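Local coordinates for ankyrin-repeat protein B (Legionella pneumophila, PDB 5K34) that probably acts as a bacterial F-box effector that exploits the host ubiquitin-proteasome system, with this ankyrin domain likely serving in protein-protein interaction, at residues N13-A18 and L49-E54. Sequence-based numbering, arbitrary orientation.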
ATOM      1  N   ASN A  13       3.378 -10.835   7.897  1.00  7.94           N
ATOM      2  CA  ASN A  13       4.140 -11.319   6.744  1.00  7.72           C
ATOM      3  C   ASN A  13       3.683 -10.632   5.453  1.00  7.17           C
ATOM      4  O   ASN A  13       4.500 -10.392   4.546  1.00  7.96           O
ATOM      5  CB  ASN A  13       3.965 -12.841   6.615  1.00  8.55           C
ATOM      6  CG  ASN A  13       4.733 -13.589   7.653  1.00  9.71           C
ATOM      7  OD1 ASN A  13       5.624 -13.058   8.316  1.00 11.05           O
ATOM      8  ND2 ASN A  13       4.413 -14.871   7.801  1.00 11.03           N
ATOM      9  N   LEU A  14       2.388 -10.312   5.359  1.00  7.02           N
ATOM     10  CA  LEU A  14       1.821  -9.572   4.209  1.00  7.28           C
ATOM     11  C   LEU A  14       2.418  -8.183   4.115  1.00  7.04           C
ATOM     12  O   LEU A  14       2.763  -7.706   3.031  1.00  7.32           O
ATOM     13  CB  LEU A  14       0.324  -9.494   4.379  1.00  8.24           C
ATOM     14  CG  LEU A  14      -0.478  -8.653   3.411  1.00  8.84           C
ATOM     15  CD1 LEU A  14      -0.327  -9.167   1.986  1.00 10.12           C
ATOM     16  CD2 LEU A  14      -1.937  -8.635   3.850  1.00  9.79           C
ATOM     17  N   MET A  15       2.517  -7.438   5.216  1.00  7.37           N
ATOM     18  CA  MET A  15       3.157  -6.125   5.251  1.00  6.98           C
ATOM     19  C   MET A  15       4.597  -6.224   4.751  1.00  6.44           C
ATOM     20  O   MET A  15       5.037  -5.386   3.935  1.00  7.19           O
ATOM     21  CB  MET A  15       3.117  -5.558   6.659  1.00  9.11           C
ATOM     22  CG  MET A  15       1.697  -5.195   7.109  1.00  9.74           C
ATOM     23  SD  MET A  15       0.929  -3.847   6.216  1.00  9.69           S
ATOM     24  CE  MET A  15       1.826  -2.450   6.940  1.00 11.28           C
ATOM     25  N   VAL A  16       5.390  -7.206   5.226  1.00  6.48           N
ATOM     26  CA  VAL A  16       6.761  -7.359   4.744  1.00  6.79           C
ATOM     27  C   VAL A  16       6.830  -7.714   3.250  1.00  6.69           C
ATOM     28  O   VAL A  16       7.658  -7.161   2.504  1.00  7.08           O
ATOM     29  CB  VAL A  16       7.513  -8.386   5.601  1.00  7.40           C
ATOM     30  CG1 VAL A  16       8.872  -8.725   4.984  1.00  8.23           C
ATOM     31  CG2 VAL A  16       7.704  -7.830   7.003  1.00  8.20           C
ATOM     32  N   ALA A  17       5.971  -8.636   2.822  1.00  6.85           N
ATOM     33  CA  ALA A  17       5.979  -9.039   1.419  1.00  6.72           C
ATOM     34  C   ALA A  17       5.645  -7.838   0.554  1.00  6.35           C
ATOM     35  O   ALA A  17       6.283  -7.615  -0.481  1.00  6.97           O
ATOM     36  CB  ALA A  17       4.976 -10.156   1.191  1.00  8.07           C
ATOM     37  N   ALA A  18       4.634  -7.053   0.934  1.00  6.45           N
ATOM     38  CA  ALA A  18       4.273  -5.886   0.137  1.00  6.28           C
ATOM     39  C   ALA A  18       5.390  -4.849   0.129  1.00  6.30           C
ATOM     40  O   ALA A  18       5.746  -4.332  -0.944  1.00  6.72           O
ATOM     41  CB  ALA A  18       2.998  -5.279   0.659  1.00  6.80           C
ATOM     42  N   LEU A  49      -1.014  -1.619   1.149  1.00  7.17           N
ATOM     43  CA  LEU A  49      -0.820  -0.564   0.140  1.00  7.21           C
ATOM     44  C   LEU A  49       0.170   0.466   0.659  1.00  7.25           C
ATOM     45  O   LEU A  49       1.090   0.855  -0.068  1.00  7.31           O
ATOM     46  CB  LEU A  49      -2.161   0.069  -0.218  1.00  7.80           C
ATOM     47  CG  LEU A  49      -2.111   1.235  -1.212  1.00  7.64           C
ATOM     48  CD1 LEU A  49      -1.434   0.823  -2.539  1.00  8.59           C
ATOM     49  CD2 LEU A  49      -3.514   1.776  -1.478  1.00  8.37           C
ATOM     50  N   LEU A  50       0.042   0.906   1.929  1.00  7.76           N
ATOM     51  CA  LEU A  50       1.041   1.774   2.541  1.00  8.49           C
ATOM     52  C   LEU A  50       2.388   1.155   2.598  1.00  7.98           C
ATOM     53  O   LEU A  50       3.418   1.795   2.347  1.00  8.83           O
ATOM     54  CB  LEU A  50       0.664   2.193   3.958  1.00 11.54           C
ATOM     55  CG  LEU A  50      -0.321   3.286   4.205  1.00 13.01           C
ATOM     56  CD1 LEU A  50      -0.315   3.615   5.713  1.00 12.49           C
ATOM     57  CD2 LEU A  50       0.053   4.574   3.407  1.00 12.76           C
ATOM     58  N   ALA A  51       2.447  -0.131   2.983  1.00  7.67           N
ATOM     59  CA  ALA A  51       3.712  -0.853   3.061  1.00  7.24           C
ATOM     60  C   ALA A  51       4.411  -0.861   1.707  1.00  6.83           C
ATOM     61  O   ALA A  51       5.620  -0.598   1.623  1.00  7.39           O
ATOM     62  CB  ALA A  51       3.497  -2.263   3.565  1.00  8.05           C
ATOM     63  N   ALA A  52       3.666  -1.180   0.640  1.00  6.31           N
ATOM     64  CA  ALA A  52       4.246  -1.179  -0.685  1.00  6.28           C
ATOM     65  C   ALA A  52       4.752   0.186  -1.051  1.00  6.30           C
ATOM     66  O   ALA A  52       5.879   0.294  -1.558  1.00  7.01           O
ATOM     67  CB  ALA A  52       3.221  -1.696  -1.702  1.00  6.66           C
ATOM     68  N   ILE A  53       3.979   1.233  -0.798  1.00  6.37           N
ATOM     69  CA  ILE A  53       4.438   2.593  -1.121  1.00  6.73           C
ATOM     70  C   ILE A  53       5.742   2.912  -0.398  1.00  7.27           C
ATOM     71  O   ILE A  53       6.723   3.345  -1.018  1.00  7.49           O
ATOM     72  CB  ILE A  53       3.335   3.621  -0.781  1.00  7.71           C
ATOM     73  CG1 ILE A  53       2.176   3.466  -1.760  1.00  7.79           C
ATOM     74  CG2 ILE A  53       3.920   5.052  -0.800  1.00  7.84           C
ATOM     75  CD1 ILE A  53       0.890   4.137  -1.271  1.00  8.95           C
ATOM     76  N   GLU A  54       5.806   2.667   0.917  1.00  7.39           N
ATOM     77  CA  GLU A  54       7.020   3.088   1.633  1.00  8.01           C
ATOM     78  C   GLU A  54       8.214   2.259   1.244  1.00  8.19           C
ATOM     79  O   GLU A  54       9.358   2.747   1.350  1.00 10.12           O
ATOM     80  CB  GLU A  54       6.833   3.052   3.153  1.00  9.06           C
ATOM     81  CG  GLU A  54       6.784   1.675   3.758  1.00  9.03           C
ATOM     82  CD  GLU A  54       6.414   1.694   5.236  1.00  9.24           C
ATOM     83  OE1 GLU A  54       6.351   2.787   5.851  1.00  9.28           O
ATOM     84  OE2 GLU A  54       6.112   0.601   5.767  1.00  8.87           O
TER
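A51 carries much of the contact with M15 and A18, its methyl group packing against helix 5-19 between these two residues, which lie about one turn apart. The M15 carbonyl O lies 3.5 Å from A51 CB, while the end of the M15 side chain comes in beside the same methyl, with M15 CE 3.8 Å from A51 CB. M15 CG sits anti to its own carbonyl carbon (chi1 -68°), and further bends at chi2 and chi3 curl the thioether back to bring SD as well as CE against the alanine. On the A18 side the touch is methyl to methyl, A18 CB lying 4.2 Å from A51 CB. The next residue, A52, approaches A18 most closely through a CA-H...O contact, with A52 CA 3.5 Å from A18 O and an angle of 144° at the hydrogen. A52 CB lies 3.7 Å from the same A18 O and, more loosely, 4.3 Å from A18 CB. With alanines at three of the four meeting positions, the backbones come close, A18 CA to A52 CA being 4.8 Å. The segment axes approach to 7.9 Å while running in similar directions, 33° apart. I53, turned away from helix 5-19, packs on L85 and L86 of helix 82-91, so helix 48-54 lies between two helices. At its C-terminal end, E54 adds a polar tie, forming salt bridges with R19, just beyond 13-18, and with R46. Such close, alanine-rich packing of neighbouring, roughly parallel helices is characteristic of an ankyrin-repeat stack, here joining helix 5-19 to helix 48-54.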